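Local coordinates for POP2 (Saccharomyces cerevisiae, PDB 1UOC), which degrades poly(A) tails of mRNA from the 3' end as a nuclease subunit of the CCR4-NOT deadenylase complex, this chain being its RNase D domain, at residues Y227-T230 and T231-D234; N196-L200 and N201-K205. All blocks are in the same frame, centred on the assembly; numbering follows the deposited sequence.

Interaction 1 (Y227-T230 and T231-D234); sequences YSLT and TLAD
The carboxylate of D234 turns one face to the carbonyl of T230, whose O lies over that face, 3.3 Å from D234 CG. Two acceptors meet here without a bond, so the nearby T230 O is likely to make the acid's surroundings more negative, which the salt bridge from D234 OD1 to R240 would offset. T230 CG2 is on the same side, 3.8 Å from D234 OD2; with OG1 beside the backbone N (chi1 -64°), this methyl falls anti to that N and the two side chains run alongside each other. The other flat group, the ring of Y227, does not meet 231-234; it packs on K205 and E209, and its hydroxyl hydrogen-bonds Q208 O. S228 is the N-cap: its short hydroxyl can fold back to accept from T231 N (3.1 Å to S228 OG), although OG is modelled too close to T231 CG2 and its exact place is doubtful. Regular helical bonds follow, A233 N to L229 O (2.8 Å) and D234 N to T230 O (2.9 Å). L229 CD2 and L232 CD1 meet loosely at 4.4 Å. These leucines suit the buried side of helix 229-235, which lies against helix 247-264, L229 touching L253 and Q250, a predicted metal ligand.

Interaction 2 (N196-L200 and N201-K205); sequences NFYDL and NLVYK
D199 is the N-cap of helix 200-207, whose first residue is L200, and its carboxylate meets the amides of N201 and L202 where the last strand of the sheet turns into the helix. With CG anti to the backbone N (chi1 -175°), the carboxylate swings forward alongside N201, so that OD1 reaches two amides of the first turn. The bond from L202 N to D199 OD1 is long at 3.3 Å but fairly straight, and the donor comes from above the carboxylate plane; N201 N is nearer D199 OD1, at 2.9 Å, yet its bond is bent and weak. An acid suits this N-cap because the amides at a helix start probably stabilise its negative charge. OD1 also accepts from H162 N, and OD2 from A163 N. A water adds a bridge, donating to D199 OD2 (2.9 Å) and to N201 OD1 (3.0 Å), with the carboxylate and amide planes 61° apart. With an alanine here, the amides of L202, H162 and A163 would probably be left without their acceptor and the water without its D199 partner. The backbone goes on regularly: V203 N donates to D199 O (3.0 Å), and Y204 N to L200 O (2.9 Å). L200, a branched apolar residue, sends its side chain from this turn into the core, onto F258 and L261 of helix 247-264. Strand 197-199 lies at the edge of the mixed sheet beside strand 157-160, and the helix leaves it at 56°.

How the interactions relate
Going from the N terminus, interaction 2 comes first, at the passage from edge strand 197-199 into helix 200-207, and interaction 1 follows at the start of helix 229-235. Each closes only a short local turn; they stand in series, neither nested nor crossed, and the chain between them includes the unmodelled residues 213-225. Nevertheless the two touch: L232 CD2 packs on Y204 CE1 at 3.3 Å, and Y227 CE1 on K205 CG at 3.5 Å. Both helices also lean on helix 247-264, where S257 is touched by L200 from one and L232 from the other. Together they tie the sheet edge to the helical layer carrying the predicted metal ligand Q250.

Interaction 1 (Y227-T230 and T231-D234)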
loop_
_atom_site.group_PDB
_atom_site.type_symbol
_atom_site.label_atom_id
_atom_site.label_comp_id
_atom_site.label_asym_id
_atom_site.label_seq_id
_atom_site.Cartn_x
_atom_site.Cartn_y
_atom_site.Cartn_z
ATOM N N TYR A 227 -0.224 8.752 14.890
ATOM C CA TYR A 227 0.606 8.238 13.810
ATOM C C TYR A 227 -0.202 7.766 12.611
ATOM O O TYR A 227 0.332 7.081 11.738
ATOM C CB TYR A 227 1.471 7.091 14.330
ATOM C CG TYR A 227 2.373 7.488 15.477
ATOM C CD1 TYR A 227 2.661 6.589 16.504
ATOM C CD2 TYR A 227 2.941 8.760 15.536
ATOM C CE1 TYR A 227 3.488 6.946 17.566
ATOM C CE2 TYR A 227 3.773 9.128 16.594
ATOM C CZ TYR A 227 4.042 8.216 17.607
ATOM O OH TYR A 227 4.862 8.576 18.656
ATOM N N SER A 228 -1.483 8.129 12.557
ATOM C CA SER A 228 -2.316 7.720 11.426
ATOM C C SER A 228 -1.891 8.455 10.144
ATOM O O SER A 228 -1.286 9.528 10.196
ATOM C CB SER A 228 -3.799 7.994 11.715
ATOM O OG SER A 228 -4.116 9.363 11.532
ATOM N N LEU A 229 -2.199 7.856 8.999
ATOM C CA LEU A 229 -1.862 8.448 7.712
ATOM C C LEU A 229 -2.575 9.808 7.631
ATOM O O LEU A 229 -2.040 10.782 7.096
ATOM C CB LEU A 229 -2.357 7.527 6.585
ATOM C CG LEU A 229 -1.674 7.423 5.212
ATOM C CD1 LEU A 229 -2.766 7.241 4.180
ATOM C CD2 LEU A 229 -0.844 8.651 4.874
ATOM N N THR A 230 -3.784 9.866 8.180
ATOM C CA THR A 230 -4.584 11.088 8.160
ATOM C C THR A 230 -3.940 12.275 8.886
ATOM O O THR A 230 -3.878 13.373 8.327
ATOM C CB THR A 230 -5.999 10.831 8.733
ATOM O OG1 THR A 230 -6.695 9.911 7.880
ATOM C CG2 THR A 230 -6.792 12.119 8.794
ATOM N N THR A 231 -3.455 12.069 10.110
ATOM C CA THR A 231 -2.828 13.165 10.843
ATOM C C THR A 231 -1.525 13.568 10.172
ATOM O O THR A 231 -1.116 14.728 10.215
ATOM C CB THR A 231 -2.603 12.808 12.358
ATOM O OG1 THR A 231 -1.368 13.369 12.819
ATOM C CG2 THR A 231 -2.600 11.324 12.579
ATOM N N LEU A 232 -0.879 12.615 9.520
ATOM C CA LEU A 232 0.362 12.918 8.820
ATOM C C LEU A 232 0.019 13.787 7.611
ATOM O O LEU A 232 0.683 14.791 7.345
ATOM C CB LEU A 232 1.048 11.622 8.369
ATOM C CG LEU A 232 2.454 11.653 7.753
ATOM C CD1 LEU A 232 2.352 11.399 6.275
ATOM C CD2 LEU A 232 3.153 12.970 8.033
ATOM N N ALA A 233 -1.035 13.411 6.888
ATOM C CA ALA A 233 -1.462 14.177 5.719
ATOM C C ALA A 233 -1.896 15.594 6.121
ATOM O O ALA A 233 -1.649 16.552 5.391
ATOM C CB ALA A 233 -2.595 13.458 5.001
ATOM N N ASP A 234 -2.536 15.731 7.278
ATOM C CA ASP A 234 -2.949 17.058 7.729
ATOM C C ASP A 234 -1.742 17.948 7.992
ATOM O O ASP A 234 -1.688 19.078 7.506
ATOM C CB ASP A 234 -3.796 16.975 8.998
ATOM C CG ASP A 234 -5.155 16.370 8.745
ATOM O OD1 ASP A 234 -5.726 16.632 7.662
ATOM O OD2 ASP A 234 -5.663 15.654 9.636
#

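Interaction 2 (N196-L200 and N201-K205)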
loop_
_atom_site.group_PDB
_atom_site.type_symbol
_atom_site.label_atom_id
_atom_site.label_comp_id
_atom_site.label_asym_id
_atom_site.label_seq_id
_atom_site.Cartn_x
_atom_site.Cartn_y
_atom_site.Cartn_z
ATOM N N ASN A 196 13.589 -2.912 -1.995
ATOM C CA ASN A 196 13.692 -1.494 -1.654
ATOM C C ASN A 196 12.323 -0.997 -1.207
ATOM O O ASN A 196 11.453 -0.735 -2.032
ATOM C CB ASN A 196 14.177 -0.723 -2.894
ATOM C CG ASN A 196 14.535 0.717 -2.599
ATOM O OD1 ASN A 196 14.373 1.203 -1.481
ATOM N ND2 ASN A 196 15.023 1.414 -3.617
ATOM N N PHE A 197 12.110 -0.874 0.097
ATOM C CA PHE A 197 10.807 -0.422 0.546
ATOM C C PHE A 197 10.819 0.344 1.859
ATOM O O PHE A 197 11.754 0.249 2.652
ATOM C CB PHE A 197 9.839 -1.617 0.617
ATOM C CG PHE A 197 9.905 -2.402 1.903
ATOM C CD1 PHE A 197 9.269 -1.937 3.048
ATOM C CD2 PHE A 197 10.577 -3.617 1.960
ATOM C CE1 PHE A 197 9.297 -2.664 4.231
ATOM C CE2 PHE A 197 10.614 -4.360 3.141
ATOM C CZ PHE A 197 9.972 -3.881 4.281
ATOM N N TYR A 198 9.773 1.127 2.073
ATOM C CA TYR A 198 9.649 1.906 3.297
ATOM C C TYR A 198 8.267 1.821 3.920
ATOM O O TYR A 198 7.257 1.739 3.226
ATOM C CB TYR A 198 9.944 3.383 3.042
ATOM C CG TYR A 198 11.373 3.683 2.682
ATOM C CD1 TYR A 198 11.844 3.485 1.385
ATOM C CD2 TYR A 198 12.268 4.148 3.649
ATOM C CE1 TYR A 198 13.183 3.745 1.058
ATOM C CE2 TYR A 198 13.601 4.409 3.334
ATOM C CZ TYR A 198 14.053 4.206 2.040
ATOM O OH TYR A 198 15.371 4.459 1.737
ATOM N N ASP A 199 8.236 1.821 5.244
ATOM C CA ASP A 199 6.975 1.828 5.962
ATOM C C ASP A 199 6.878 3.289 6.404
ATOM O O ASP A 199 7.563 3.713 7.341
ATOM C CB ASP A 199 7.020 0.935 7.198
ATOM C CG ASP A 199 5.677 0.850 7.880
ATOM O OD1 ASP A 199 4.957 1.873 7.888
ATOM O OD2 ASP A 199 5.337 -0.229 8.412
ATOM N N LEU A 200 6.055 4.065 5.705
ATOM C CA LEU A 200 5.899 5.476 6.011
ATOM C C LEU A 200 5.444 5.693 7.451
ATOM O O LEU A 200 5.832 6.666 8.089
ATOM C CB LEU A 200 4.901 6.112 5.035
ATOM C CG LEU A 200 4.602 7.599 5.219
ATOM C CD1 LEU A 200 5.891 8.377 5.307
ATOM C CD2 LEU A 200 3.755 8.076 4.061
ATOM N N ASN A 201 4.621 4.783 7.953
ATOM C CA ASN A 201 4.120 4.869 9.317
ATOM C C ASN A 201 5.305 4.862 10.289
ATOM O O ASN A 201 5.380 5.646 11.236
ATOM C CB ASN A 201 3.190 3.677 9.579
ATOM C CG ASN A 201 2.763 3.578 11.027
ATOM O OD1 ASN A 201 3.569 3.267 11.901
ATOM N ND2 ASN A 201 1.492 3.852 11.290
ATOM N N LEU A 202 6.244 3.966 10.036
ATOM C CA LEU A 202 7.424 3.862 10.869
ATOM C C LEU A 202 8.329 5.098 10.733
ATOM O O LEU A 202 8.807 5.629 11.734
ATOM C CB LEU A 202 8.159 2.570 10.510
ATOM C CG LEU A 202 9.453 2.228 11.232
ATOM C CD1 LEU A 202 10.589 2.917 10.526
ATOM C CD2 LEU A 202 9.376 2.628 12.701
ATOM N N VAL A 203 8.558 5.570 9.513
ATOM C CA VAL A 203 9.400 6.745 9.321
ATOM C C VAL A 203 8.819 7.943 10.081
ATOM O O VAL A 203 9.554 8.712 10.710
ATOM C CB VAL A 203 9.521 7.127 7.820
ATOM C CG1 VAL A 203 10.309 8.424 7.668
ATOM C CG2 VAL A 203 10.210 6.022 7.046
ATOM N N TYR A 204 7.496 8.088 10.017
ATOM C CA TYR A 204 6.801 9.177 10.678
ATOM C C TYR A 204 6.800 8.988 12.193
ATOM O O TYR A 204 7.023 9.944 12.935
ATOM C CB TYR A 204 5.365 9.271 10.148
ATOM C CG TYR A 204 4.538 10.418 10.700
ATOM C CD1 TYR A 204 5.011 11.732 10.668
ATOM C CD2 TYR A 204 3.265 10.192 11.223
ATOM C CE1 TYR A 204 4.235 12.786 11.143
ATOM C CE2 TYR A 204 2.479 11.237 11.698
ATOM C CZ TYR A 204 2.970 12.527 11.656
ATOM O OH TYR A 204 2.189 13.557 12.131
ATOM N N LYS A 205 6.556 7.764 12.653
ATOM C CA LYS A 205 6.539 7.516 14.086
ATOM C C LYS A 205 7.845 7.927 14.744
ATOM O O LYS A 205 7.836 8.497 15.828
ATOM C CB LYS A 205 6.256 6.041 14.419
ATOM C CG LYS A 205 6.321 5.773 15.932
ATOM C CD LYS A 205 5.629 4.479 16.375
ATOM C CE LYS A 205 6.456 3.238 16.082
ATOM N NZ LYS A 205 6.718 3.072 14.621
HETATM O O HOH W 1 4.487 0.568 11.090
#